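Local coordinates for Low temperature requirement C protein (Listeria monocytogenes, PDB 1Y9I), which probably acts as a phosphatidylglycerophosphatase, a putative membrane-bound lipid phosphatase with a binuclear metal site, at residues Arg15-Leu18 and Ile19-Gly22; Ile28-Leu31 and Val32-Leu35; Leu71-Met74 and Ala75-Glu79; Gln85-Ser89 and Ala90-Leu94. All coordinates share one frame; numbering follows the deposited sequence.

The four contacts follow one another along an all-helical chain that assembles into a tetramer. Contact 1 ends helix 9-20, contact 2 lies within helix 25-36, contact 3 closes helix 59-76, and contact 4 joins helix 84-89 to the loop before helix 97-106. Contacts 3 and 4 have centres about 11 Å apart and touch, with a probable hydrogen bond between A75 and Q85; both also meet the second subunit. Contact 1, about 16 Å from contact 3 between centres, reaches it through the R21-E76 salt bridge. Contact 2 sits across the chain's centre from contacts 3 and 4, its centre about 28 and 27 Å from theirs, whereas D91 of contact 4 comes close to both bound metal ions.

Contact 1 of 4, residues Arg15-Leu18 and Ile19-Gly22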
ATOM      1  N   ARG A  15     -21.276  10.093   7.244  1.00 26.70           N
ATOM      2  CA  ARG A  15     -21.325  10.781   8.528  1.00 28.31           C
ATOM      3  C   ARG A  15     -22.416  10.250   9.459  1.00 28.81           C
ATOM      4  O   ARG A  15     -22.156   9.970  10.628  1.00 27.76           O
ATOM      5  CB  ARG A  15     -21.522  12.282   8.306  1.00 28.21           C
ATOM      6  CG  ARG A  15     -20.330  12.991   7.669  1.00 29.85           C
ATOM      7  CD  ARG A  15     -20.676  14.442   7.360  1.00 30.01           C
ATOM      8  NE  ARG A  15     -19.542  15.213   6.849  1.00 30.81           N
ATOM      9  CZ  ARG A  15     -18.539  15.660   7.600  1.00 30.07           C
ATOM     10  NH1 ARG A  15     -18.523  15.416   8.904  1.00 29.09           N
ATOM     11  NH2 ARG A  15     -17.553  16.355   7.045  1.00 30.43           N
ATOM     12  N   SER A  16     -23.632  10.107   8.942  1.00 30.22           N
ATOM     13  CA  SER A  16     -24.743   9.622   9.754  1.00 31.02           C
ATOM     14  C   SER A  16     -24.577   8.171  10.188  1.00 30.94           C
ATOM     15  O   SER A  16     -25.006   7.795  11.281  1.00 29.11           O
ATOM     16  CB  SER A  16     -26.072   9.791   9.004  1.00 32.19           C
ATOM     17  OG  SER A  16     -26.098   9.028   7.813  1.00 34.48           O
ATOM     18  N   TRP A  17     -23.953   7.352   9.346  1.00 30.54           N
ATOM     19  CA  TRP A  17     -23.768   5.953   9.698  1.00 30.77           C
ATOM     20  C   TRP A  17     -22.751   5.817  10.825  1.00 28.97           C
ATOM     21  O   TRP A  17     -22.917   4.989  11.717  1.00 27.37           O
ATOM     22  CB  TRP A  17     -23.327   5.128   8.484  1.00 33.87           C
ATOM     23  CG  TRP A  17     -23.929   3.744   8.477  1.00 36.76           C
ATOM     24  CD1 TRP A  17     -24.727   3.194   9.442  1.00 37.98           C
ATOM     25  CD2 TRP A  17     -23.800   2.751   7.453  1.00 38.48           C
ATOM     26  NE1 TRP A  17     -25.104   1.925   9.084  1.00 37.46           N
ATOM     27  CE2 TRP A  17     -24.549   1.624   7.866  1.00 39.00           C
ATOM     28  CE3 TRP A  17     -23.124   2.700   6.226  1.00 38.43           C
ATOM     29  CZ2 TRP A  17     -24.644   0.458   7.098  1.00 39.09           C
ATOM     30  CZ3 TRP A  17     -23.217   1.540   5.458  1.00 39.94           C
ATOM     31  CH2 TRP A  17     -23.974   0.435   5.900  1.00 39.64           C
ATOM     32  N   LEU A  18     -21.693   6.622  10.779  1.00 27.08           N
ATOM     33  CA  LEU A  18     -20.687   6.592  11.834  1.00 27.51           C
ATOM     34  C   LEU A  18     -21.386   6.898  13.160  1.00 27.61           C
ATOM     35  O   LEU A  18     -21.235   6.169  14.144  1.00 26.32           O
ATOM     36  CB  LEU A  18     -19.597   7.642  11.579  1.00 28.07           C
ATOM     37  CG  LEU A  18     -18.426   7.270  10.668  1.00 28.98           C
ATOM     38  CD1 LEU A  18     -17.601   8.511  10.352  1.00 27.84           C
ATOM     39  CD2 LEU A  18     -17.564   6.217  11.352  1.00 28.83           C
ATOM     40  N   ILE A  19     -22.155   7.984  13.166  1.00 27.45           N
ATOM     41  CA  ILE A  19     -22.888   8.416  14.354  1.00 30.98           C
ATOM     42  C   ILE A  19     -23.860   7.333  14.809  1.00 31.59           C
ATOM     43  O   ILE A  19     -23.970   7.047  16.001  1.00 33.25           O
ATOM     44  CB  ILE A  19     -23.657   9.731  14.077  1.00 31.15           C
ATOM     45  CG1 ILE A  19     -22.651  10.863  13.843  1.00 31.18           C
ATOM     46  CG2 ILE A  19     -24.593  10.056  15.248  1.00 32.63           C
ATOM     47  CD1 ILE A  19     -23.264  12.175  13.413  1.00 32.67           C
ATOM     48  N   GLU A  20     -24.553   6.727  13.852  1.00 32.34           N
ATOM     49  CA  GLU A  20     -25.498   5.660  14.149  1.00 32.51           C
ATOM     50  C   GLU A  20     -24.791   4.474  14.805  1.00 31.56           C
ATOM     51  O   GLU A  20     -25.381   3.760  15.622  1.00 30.83           O
ATOM     52  CB  GLU A  20     -26.197   5.217  12.859  1.00 35.27           C
ATOM     53  CG  GLU A  20     -27.016   3.944  12.984  1.00 39.87           C
ATOM     54  CD  GLU A  20     -27.837   3.655  11.740  1.00 41.08           C
ATOM     55  OE1 GLU A  20     -28.340   2.519  11.609  1.00 43.82           O
ATOM     56  OE2 GLU A  20     -27.987   4.562  10.895  1.00 42.95           O
ATOM     57  N   ARG A  21     -23.524   4.265  14.453  1.00 27.43           N
ATOM     58  CA  ARG A  21     -22.754   3.167  15.026  1.00 27.89           C
ATOM     59  C   ARG A  21     -22.172   3.547  16.385  1.00 26.76           C
ATOM     60  O   ARG A  21     -21.509   2.739  17.033  1.00 28.54           O
ATOM     61  CB  ARG A  21     -21.639   2.733  14.066  1.00 27.34           C
ATOM     62  CG  ARG A  21     -22.165   2.181  12.744  1.00 27.96           C
ATOM     63  CD  ARG A  21     -23.074   0.969  12.959  1.00 27.08           C
ATOM     64  NE  ARG A  21     -22.322  -0.232  13.302  1.00 26.19           N
ATOM     65  CZ  ARG A  21     -22.869  -1.384  13.683  1.00 26.33           C
ATOM     66  NH1 ARG A  21     -24.187  -1.501  13.779  1.00 27.08           N
ATOM     67  NH2 ARG A  21     -22.093  -2.425  13.951  1.00 26.84           N
ATOM     68  N   GLY A  22     -22.423   4.782  16.808  1.00 27.74           N
ATOM     69  CA  GLY A  22     -21.952   5.232  18.107  1.00 29.42           C
ATOM     70  C   GLY A  22     -20.677   6.051  18.143  1.00 28.74           C
ATOM     71  O   GLY A  22     -20.107   6.250  19.213  1.00 30.21           O
TER
HETATM   72  O   HOH W   1     -26.866   6.387   8.456  1.00 28.88           O
HETATM   73  O   HOH W   2     -27.788   0.268  10.298  1.00 43.69           O
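W17, with its first torsion at an unusual -143°, and E20, extended with CG anti to the backbone N, bring a buried indole and an exposed carboxylate together along the last helical turn. The two planes are turned 56° apart, and W17 CD1 lies 3.8 Å from E20 OE2. Water spans both ends of the carboxylate: one molecule donates to OE2 and also bonds S16 OG at 2.8 Å, while a second donates to OE1 at 2.7 Å and weakly accepts from W17 NE1. The indole further makes a cation-pi contact with K13 and packs on V81 of the second subunit. Helix 9-20 stops just beyond this pair in a Schellman motif: G22 takes a positive phi, and its N bonds back to I19 O at 2.9 Å. In that closing turn R21 N donates to W17 O at 2.9 Å, with a weak further bond to L18 O, and R21 CG presses to 3.1 Å of W17 O. Bends at chi2 and chi3 of R21 then carry its guanidinium off to a salt bridge with E76 of helix 59-76. L18 turns its branches to L143 and L56.

Contact 2 of 4, residues Ile28-Leu31 and Val32-Leu35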
ATOM      1  N   ILE A  28     -13.470  10.954  17.779  1.00 21.03           N
ATOM      2  CA  ILE A  28     -12.326  10.790  16.897  1.00 20.88           C
ATOM      3  C   ILE A  28     -11.309  11.898  17.164  1.00 20.46           C
ATOM      4  O   ILE A  28     -10.102  11.656  17.159  1.00 20.02           O
ATOM      5  CB  ILE A  28     -12.739  10.834  15.410  1.00 21.28           C
ATOM      6  CG1 ILE A  28     -13.867   9.829  15.146  1.00 21.38           C
ATOM      7  CG2 ILE A  28     -11.539  10.477  14.536  1.00 20.32           C
ATOM      8  CD1 ILE A  28     -14.245   9.701  13.679  1.00 20.48           C
ATOM      9  N   ALA A  29     -11.805  13.111  17.401  1.00 21.20           N
ATOM     10  CA  ALA A  29     -10.939  14.257  17.677  1.00 20.80           C
ATOM     11  C   ALA A  29     -10.068  13.998  18.904  1.00 21.61           C
ATOM     12  O   ALA A  29      -8.901  14.394  18.938  1.00 20.74           O
ATOM     13  CB  ALA A  29     -11.782  15.515  17.890  1.00 22.91           C
ATOM     14  N   GLU A  30     -10.643  13.341  19.910  1.00 19.50           N
ATOM     15  CA  GLU A  30      -9.915  13.011  21.132  1.00 20.39           C
ATOM     16  C   GLU A  30      -8.730  12.095  20.823  1.00 19.85           C
ATOM     17  O   GLU A  30      -7.694  12.155  21.490  1.00 18.69           O
ATOM     18  CB  GLU A  30     -10.851  12.325  22.134  1.00 23.55           C
ATOM     19  CG  GLU A  30     -11.812  13.273  22.833  1.00 30.25           C
ATOM     20  CD  GLU A  30     -11.149  14.053  23.955  1.00 36.59           C
ATOM     21  OE1 GLU A  30     -10.162  14.768  23.690  1.00 39.55           O
ATOM     22  OE2 GLU A  30     -11.618  13.949  25.109  1.00 41.30           O
ATOM     23  N   LEU A  31      -8.897  11.250  19.809  1.00 18.51           N
ATOM     24  CA  LEU A  31      -7.847  10.326  19.389  1.00 17.82           C
ATOM     25  C   LEU A  31      -6.722  11.110  18.729  1.00 15.54           C
ATOM     26  O   LEU A  31      -5.545  10.813  18.920  1.00 17.75           O
ATOM     27  CB  LEU A  31      -8.402   9.295  18.389  1.00 16.45           C
ATOM     28  CG  LEU A  31      -9.463   8.297  18.874  1.00 17.02           C
ATOM     29  CD1 LEU A  31      -9.851   7.343  17.723  1.00 16.03           C
ATOM     30  CD2 LEU A  31      -8.920   7.504  20.045  1.00 19.49           C
ATOM     31  N   VAL A  32      -7.091  12.100  17.926  1.00 17.55           N
ATOM     32  CA  VAL A  32      -6.094  12.924  17.257  1.00 18.99           C
ATOM     33  C   VAL A  32      -5.303  13.664  18.335  1.00 19.65           C
ATOM     34  O   VAL A  32      -4.085  13.804  18.242  1.00 19.73           O
ATOM     35  CB  VAL A  32      -6.759  13.949  16.319  1.00 18.11           C
ATOM     36  CG1 VAL A  32      -5.702  14.873  15.723  1.00 18.13           C
ATOM     37  CG2 VAL A  32      -7.521  13.222  15.211  1.00 17.99           C
ATOM     38  N   LEU A  33      -6.002  14.131  19.364  1.00 21.75           N
ATOM     39  CA  LEU A  33      -5.354  14.848  20.462  1.00 21.37           C
ATOM     40  C   LEU A  33      -4.360  13.898  21.138  1.00 23.23           C
ATOM     41  O   LEU A  33      -3.222  14.270  21.429  1.00 22.09           O
ATOM     42  CB  LEU A  33      -6.405  15.322  21.473  1.00 24.52           C
ATOM     43  CG  LEU A  33      -5.914  16.171  22.651  1.00 23.80           C
ATOM     44  CD1 LEU A  33      -5.321  17.473  22.133  1.00 24.59           C
ATOM     45  CD2 LEU A  33      -7.075  16.454  23.594  1.00 28.12           C
ATOM     46  N   PHE A  34      -4.802  12.663  21.365  1.00 23.59           N
ATOM     47  CA  PHE A  34      -3.978  11.632  21.996  1.00 24.71           C
ATOM     48  C   PHE A  34      -2.700  11.372  21.192  1.00 23.49           C
ATOM     49  O   PHE A  34      -1.626  11.146  21.754  1.00 23.05           O
ATOM     50  CB  PHE A  34      -4.786  10.334  22.097  1.00 27.73           C
ATOM     51  CG  PHE A  34      -4.018   9.184  22.679  1.00 30.96           C
ATOM     52  CD1 PHE A  34      -3.843   9.070  24.056  1.00 32.97           C
ATOM     53  CD2 PHE A  34      -3.471   8.214  21.851  1.00 31.77           C
ATOM     54  CE1 PHE A  34      -3.129   8.004  24.598  1.00 35.55           C
ATOM     55  CE2 PHE A  34      -2.754   7.145  22.381  1.00 33.95           C
ATOM     56  CZ  PHE A  34      -2.586   7.040  23.759  1.00 34.97           C
ATOM     57  N   LEU A  35      -2.829  11.400  19.870  1.00 21.06           N
ATOM     58  CA  LEU A  35      -1.697  11.156  18.980  1.00 20.93           C
ATOM     59  C   LEU A  35      -0.710  12.309  18.815  1.00 23.29           C
ATOM     60  O   LEU A  35       0.487  12.078  18.633  1.00 24.50           O
ATOM     61  CB  LEU A  35      -2.204  10.793  17.589  1.00 19.44           C
ATOM     62  CG  LEU A  35      -2.956   9.477  17.416  1.00 19.30           C
ATOM     63  CD1 LEU A  35      -3.463   9.375  15.983  1.00 18.30           C
ATOM     64  CD2 LEU A  35      -2.029   8.318  17.735  1.00 20.95           C
TER
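E30 and L33 lie alongside each other on the outer side of the helix, pointing the same way, with E30 OE1 3.5 Å from L33 CD2. This is a carboxylate oxygen resting on a methyl group. The bend of E30 at chi2 (-78°) folds its end towards L33, whose CG stands anti to the backbone N. Elsewhere the side chains touch backbone carbonyls of the preceding turn. V32 CG2 sits 3.6 Å from I28 O; L35 CG comes to 3.3 Å of L31 O, because its first torsion sets CG beside the backbone N. F34 CB likewise meets L31 O at 3.3 Å, although the ring itself leads off towards Y119, V123 and P125. Beneath these contacts, four consecutive i to i+4 backbone bonds hold the turns in place, from V32 N to I28 O at 3.1 Å through to L35 N to L31 O at 2.9 Å. Farther out, V32 leans on C48 and V52 of helix 45-56 and on A154, L31 on V147 and A151 of helix 143-160 and on I120 of helix 114-123. Such a largely apolar helix, flanked by three others of the same subunit, is characteristic of a helical bundle.

Contact 3 of 4, residues Leu71-Met74 and Ala75-Glu79; sequences LDVM and AEKGE
M74 (a selenomethionine) and E79 meet over the Schellman motif that terminates helix 59-76. The chain turns at G78 with a positive phi, so that E79 N can reach back five residues to M74 O at 3.0 Å in a nearly straight bond (170°), while G78 N bonds A75 O at 3.2 Å. M74 has the most surface buried by the turn. Its chain bends at chi2 (-59°), which brings SE across the root of E79 to lie 3.9 Å from both CB and CG. The same side chain packs on M74 of the second subunit, and E79 touches that residue too, so the end of this helix forms part of the subunit interface. V73 comes next: K77, extended beyond CG, runs alongside it in the same direction, its CG 3.4 Å from V73 O. The neighbouring D72 and E76 turn their carboxylates to backbone N-H groups around the start of helix 143-160: D72 accepts from F142 and L143, and E76 from V139. A75 tucks its CB against the preceding turn, 3.3 Å from D72 O. At the far end of the lysine, the aliphatic K77 CE rests 3.6 Å from V73 CG1.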
ATOM      1  N   LEU A  71     -20.262  -4.089   6.000  1.00 21.30           N
ATOM      2  CA  LEU A  71     -19.858  -5.454   6.300  1.00 19.88           C
ATOM      3  C   LEU A  71     -20.081  -5.800   7.773  1.00 21.22           C
ATOM      4  O   LEU A  71     -20.538  -6.903   8.085  1.00 24.65           O
ATOM      5  CB  LEU A  71     -18.389  -5.677   5.898  1.00 19.80           C
ATOM      6  CG  LEU A  71     -18.136  -5.752   4.382  1.00 19.69           C
ATOM      7  CD1 LEU A  71     -16.624  -5.732   4.085  1.00 16.26           C
ATOM      8  CD2 LEU A  71     -18.772  -7.020   3.823  1.00 21.01           C
ATOM      9  N   ASP A  72     -19.766  -4.873   8.677  1.00 20.57           N
ATOM     10  CA  ASP A  72     -19.981  -5.114  10.108  1.00 20.88           C
ATOM     11  C   ASP A  72     -21.452  -5.404  10.394  1.00 22.48           C
ATOM     12  O   ASP A  72     -21.792  -6.349  11.117  1.00 22.11           O
ATOM     13  CB  ASP A  72     -19.598  -3.887  10.941  1.00 22.10           C
ATOM     14  CG  ASP A  72     -18.111  -3.674  11.029  1.00 20.87           C
ATOM     15  OD1 ASP A  72     -17.357  -4.616  10.716  1.00 24.64           O
ATOM     16  OD2 ASP A  72     -17.704  -2.559  11.433  1.00 25.43           O
ATOM     17  N   VAL A  73     -22.307  -4.548   9.843  1.00 23.22           N
ATOM     18  CA  VAL A  73     -23.753  -4.639  10.016  1.00 25.56           C
ATOM     19  C   VAL A  73     -24.302  -5.951   9.473  1.00 26.57           C
ATOM     20  O   VAL A  73     -25.147  -6.588  10.102  1.00 28.86           O
ATOM     21  CB  VAL A  73     -24.450  -3.441   9.328  1.00 26.24           C
ATOM     22  CG1 VAL A  73     -25.968  -3.598   9.380  1.00 28.02           C
ATOM     23  CG2 VAL A  73     -24.035  -2.144  10.015  1.00 27.31           C
HETATM   24  N   MSE A  74     -23.818  -6.366   8.308  1.00 26.80           N
HETATM   25  CA  MSE A  74     -24.271  -7.621   7.725  1.00 28.38           C
HETATM   26  C   MSE A  74     -23.845  -8.787   8.615  1.00 27.17           C
HETATM   27  O   MSE A  74     -24.570  -9.772   8.757  1.00 26.73           O
HETATM   28  CB  MSE A  74     -23.700  -7.788   6.311  1.00 31.83           C
HETATM   29  CG  MSE A  74     -24.314  -6.844   5.295  1.00 38.56           C
HETATM   30 SE   MSE A  74     -26.237  -7.110   5.177  1.00 52.11          SE
HETATM   31  CE  MSE A  74     -26.564  -6.284   3.452  1.00 44.63           C
ATOM     32  N   ALA A  75     -22.672  -8.661   9.226  1.00 25.56           N
ATOM     33  CA  ALA A  75     -22.155  -9.692  10.112  1.00 24.61           C
ATOM     34  C   ALA A  75     -23.032  -9.796  11.364  1.00 26.17           C
ATOM     35  O   ALA A  75     -23.304 -10.902  11.856  1.00 25.05           O
ATOM     36  CB  ALA A  75     -20.711  -9.372  10.499  1.00 25.10           C
ATOM     37  N   GLU A  76     -23.470  -8.649  11.878  1.00 26.17           N
ATOM     38  CA  GLU A  76     -24.325  -8.621  13.064  1.00 29.38           C
ATOM     39  C   GLU A  76     -25.667  -9.282  12.778  1.00 30.38           C
ATOM     40  O   GLU A  76     -26.247  -9.926  13.652  1.00 30.37           O
ATOM     41  CB  GLU A  76     -24.602  -7.189  13.518  1.00 30.63           C
ATOM     42  CG  GLU A  76     -23.388  -6.380  13.911  1.00 34.19           C
ATOM     43  CD  GLU A  76     -23.768  -5.092  14.616  1.00 35.45           C
ATOM     44  OE1 GLU A  76     -24.737  -4.435  14.175  1.00 36.28           O
ATOM     45  OE2 GLU A  76     -23.096  -4.730  15.606  1.00 36.27           O
ATOM     46  N   LYS A  77     -26.158  -9.098  11.557  1.00 30.35           N
ATOM     47  CA  LYS A  77     -27.442  -9.657  11.146  1.00 31.34           C
ATOM     48  C   LYS A  77     -27.348 -11.107  10.679  1.00 29.88           C
ATOM     49  O   LYS A  77     -28.368 -11.731  10.385  1.00 30.11           O
ATOM     50  CB  LYS A  77     -28.044  -8.814  10.021  1.00 32.20           C
ATOM     51  CG  LYS A  77     -28.421  -7.398  10.415  1.00 37.30           C
ATOM     52  CD  LYS A  77     -28.884  -6.614   9.194  1.00 39.63           C
ATOM     53  CE  LYS A  77     -29.225  -5.175   9.543  1.00 43.58           C
ATOM     54  NZ  LYS A  77     -29.530  -4.383   8.316  1.00 46.11           N
ATOM     55  N   GLY A  78     -26.133 -11.641  10.604  1.00 28.37           N
ATOM     56  CA  GLY A  78     -25.956 -13.015  10.163  1.00 26.69           C
ATOM     57  C   GLY A  78     -26.326 -13.215   8.703  1.00 28.35           C
ATOM     58  O   GLY A  78     -26.816 -14.278   8.316  1.00 27.13           O
ATOM     59  N   GLU A  79     -26.068 -12.197   7.888  1.00 28.01           N
ATOM     60  CA  GLU A  79     -26.388 -12.233   6.459  1.00 28.29           C
ATOM     61  C   GLU A  79     -25.236 -12.710   5.572  1.00 27.49           C
ATOM     62  O   GLU A  79     -25.437 -13.014   4.396  1.00 25.62           O
ATOM     63  CB  GLU A  79     -26.817 -10.841   5.989  1.00 31.39           C
ATOM     64  CG  GLU A  79     -28.032 -10.245   6.684  1.00 36.03           C
ATOM     65  CD  GLU A  79     -29.345 -10.756   6.123  1.00 40.31           C
ATOM     66  OE1 GLU A  79     -29.408 -11.027   4.905  1.00 41.75           O
ATOM     67  OE2 GLU A  79     -30.322 -10.868   6.894  1.00 44.27           O
TER

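Contact 4 of 4, residues Gln85-Ser89 and Ala90-Leu94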
ATOM      1  N   GLN A  85     -18.904 -15.126   7.447  1.00 22.94           N
ATOM      2  CA  GLN A  85     -19.784 -14.719   8.534  1.00 19.99           C
ATOM      3  C   GLN A  85     -19.102 -14.922   9.889  1.00 20.18           C
ATOM      4  O   GLN A  85     -19.069 -14.005  10.710  1.00 23.43           O
ATOM      5  CB  GLN A  85     -21.103 -15.511   8.462  1.00 21.49           C
ATOM      6  CG  GLN A  85     -22.060 -15.333   9.641  1.00 20.73           C
ATOM      7  CD  GLN A  85     -22.493 -13.894   9.896  1.00 21.39           C
ATOM      8  OE1 GLN A  85     -22.901 -13.167   8.982  1.00 21.68           O
ATOM      9  NE2 GLN A  85     -22.428 -13.484  11.159  1.00 20.94           N
ATOM     10  N   ASN A  86     -18.548 -16.110  10.124  1.00 22.24           N
ATOM     11  CA  ASN A  86     -17.871 -16.376  11.393  1.00 23.57           C
ATOM     12  C   ASN A  86     -16.572 -15.581  11.510  1.00 23.07           C
ATOM     13  O   ASN A  86     -16.238 -15.078  12.581  1.00 23.11           O
ATOM     14  CB  ASN A  86     -17.538 -17.863  11.552  1.00 25.86           C
ATOM     15  CG  ASN A  86     -18.770 -18.732  11.712  1.00 27.41           C
ATOM     16  OD1 ASN A  86     -19.764 -18.320  12.310  1.00 28.79           O
ATOM     17  ND2 ASN A  86     -18.698 -19.955  11.196  1.00 29.72           N
ATOM     18  N   ILE A  87     -15.845 -15.473  10.404  1.00 22.70           N
ATOM     19  CA  ILE A  87     -14.570 -14.764  10.391  1.00 22.03           C
ATOM     20  C   ILE A  87     -14.707 -13.296  10.796  1.00 20.53           C
ATOM     21  O   ILE A  87     -13.979 -12.813  11.666  1.00 21.62           O
ATOM     22  CB  ILE A  87     -13.914 -14.870   8.999  1.00 20.85           C
ATOM     23  CG1 ILE A  87     -13.536 -16.326   8.729  1.00 21.88           C
ATOM     24  CG2 ILE A  87     -12.684 -13.965   8.914  1.00 22.11           C
ATOM     25  CD1 ILE A  87     -13.024 -16.586   7.325  1.00 24.48           C
ATOM     26  N   ILE A  88     -15.646 -12.594  10.174  1.00 21.08           N
ATOM     27  CA  ILE A  88     -15.867 -11.185  10.474  1.00 20.35           C
ATOM     28  C   ILE A  88     -16.528 -10.954  11.836  1.00 22.34           C
ATOM     29  O   ILE A  88     -16.104 -10.086  12.597  1.00 17.07           O
ATOM     30  CB  ILE A  88     -16.717 -10.514   9.361  1.00 21.29           C
ATOM     31  CG1 ILE A  88     -15.897 -10.439   8.066  1.00 20.17           C
ATOM     32  CG2 ILE A  88     -17.167  -9.129   9.793  1.00 20.67           C
ATOM     33  CD1 ILE A  88     -16.658  -9.887   6.867  1.00 20.09           C
ATOM     34  N   SER A  89     -17.552 -11.735  12.167  1.00 22.25           N
ATOM     35  CA  SER A  89     -18.219 -11.528  13.447  1.00 23.50           C
ATOM     36  C   SER A  89     -17.311 -11.855  14.633  1.00 24.27           C
ATOM     37  O   SER A  89     -17.459 -11.276  15.705  1.00 26.59           O
ATOM     38  CB  SER A  89     -19.522 -12.343  13.519  1.00 24.82           C
ATOM     39  OG  SER A  89     -19.267 -13.733  13.534  1.00 31.97           O
ATOM     40  N   ALA A  90     -16.355 -12.760  14.434  1.00 25.44           N
ATOM     41  CA  ALA A  90     -15.439 -13.150  15.501  1.00 26.32           C
ATOM     42  C   ALA A  90     -14.143 -12.341  15.488  1.00 26.51           C
ATOM     43  O   ALA A  90     -13.244 -12.585  16.299  1.00 25.48           O
ATOM     44  CB  ALA A  90     -15.115 -14.631  15.391  1.00 28.70           C
ATOM     45  N   ASP A  91     -14.048 -11.391  14.560  1.00 24.32           N
ATOM     46  CA  ASP A  91     -12.858 -10.551  14.430  1.00 24.50           C
ATOM     47  C   ASP A  91     -11.586 -11.402  14.424  1.00 23.95           C
ATOM     48  O   ASP A  91     -10.633 -11.124  15.156  1.00 22.41           O
ATOM     49  CB  ASP A  91     -12.821  -9.535  15.577  1.00 23.81           C
ATOM     50  CG  ASP A  91     -11.788  -8.437  15.363  1.00 26.80           C
ATOM     51  OD1 ASP A  91     -11.176  -8.382  14.272  1.00 25.71           O
ATOM     52  OD2 ASP A  91     -11.600  -7.617  16.289  1.00 27.71           O
ATOM     53  N   GLU A  92     -11.588 -12.442  13.590  1.00 23.12           N
ATOM     54  CA  GLU A  92     -10.461 -13.361  13.454  1.00 25.75           C
ATOM     55  C   GLU A  92      -9.134 -12.627  13.302  1.00 25.55           C
ATOM     56  O   GLU A  92      -9.003 -11.736  12.465  1.00 22.66           O
ATOM     57  CB  GLU A  92     -10.672 -14.261  12.236  1.00 28.70           C
ATOM     58  CG  GLU A  92     -10.669 -15.745  12.542  1.00 37.52           C
ATOM     59  CD  GLU A  92     -10.866 -16.593  11.295  1.00 41.12           C
ATOM     60  OE1 GLU A  92     -10.043 -16.481  10.355  1.00 42.08           O
ATOM     61  OE2 GLU A  92     -11.844 -17.373  11.258  1.00 43.00           O
ATOM     62  N   GLY A  93      -8.149 -13.023  14.102  1.00 24.09           N
ATOM     63  CA  GLY A  93      -6.847 -12.383  14.051  1.00 24.78           C
ATOM     64  C   GLY A  93      -6.123 -12.454  12.719  1.00 23.25           C
ATOM     65  O   GLY A  93      -5.359 -11.545  12.380  1.00 24.06           O
ATOM     66  N   LEU A  94      -6.345 -13.516  11.952  1.00 21.76           N
ATOM     67  CA  LEU A  94      -5.661 -13.639  10.672  1.00 21.38           C
ATOM     68  C   LEU A  94      -6.421 -13.040   9.487  1.00 20.52           C
ATOM     69  O   LEU A  94      -5.987 -13.155   8.341  1.00 21.32           O
ATOM     70  CB  LEU A  94      -5.304 -15.105  10.408  1.00 22.71           C
ATOM     71  CG  LEU A  94      -4.389 -15.720  11.479  1.00 22.99           C
ATOM     72  CD1 LEU A  94      -3.995 -17.130  11.072  1.00 24.28           C
ATOM     73  CD2 LEU A  94      -3.135 -14.858  11.653  1.00 23.79           C
TER
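The carboxylate of E92 lays one face against I87. I87 CG2 stands over that face, 3.9 Å from OE1, and CG1 lies on the same side but displaced towards OE2, which it approaches to 3.2 Å. Beyond I87, OE1 also forms a long, weak ion pair with R59 of the second subunit. The carbonyl plane of Q85 is used from both faces: S89 N comes from one and S89 OG, at 2.8 Å, from the opposite one, so a single oxygen accepts two bonds. The first torsion of S89 (67°) places OG between its own backbone N and carbonyl carbon, from where it turns back to the preceding helical turn. A third flat group, the I88 carbonyl, receives D91 N at 3.1 Å from above its plane, 71° out of it, and its oxygen is also bonded by T141 OG1. By contrast, E92 N meets I87 O at 3.1 Å almost in line with the carbonyl, in a bond of 173° at the hydrogen. One residue before D91, A90 N keeps an i to i+4 bond to N86 O, with its CB only 3.1 Å from the same oxygen. D91 points its side chain off the helix, bonding H134 through OD2 and lying about 4 Å from each of the bound magnesium and calcium ions; D98, which binds both metals, follows shortly in the chain. The positive phi of D91, with E92 N bonded to I87 O and D91 N to I88 O, is the Schellman motif, here ending helix 84-89 beside the binuclear metal site.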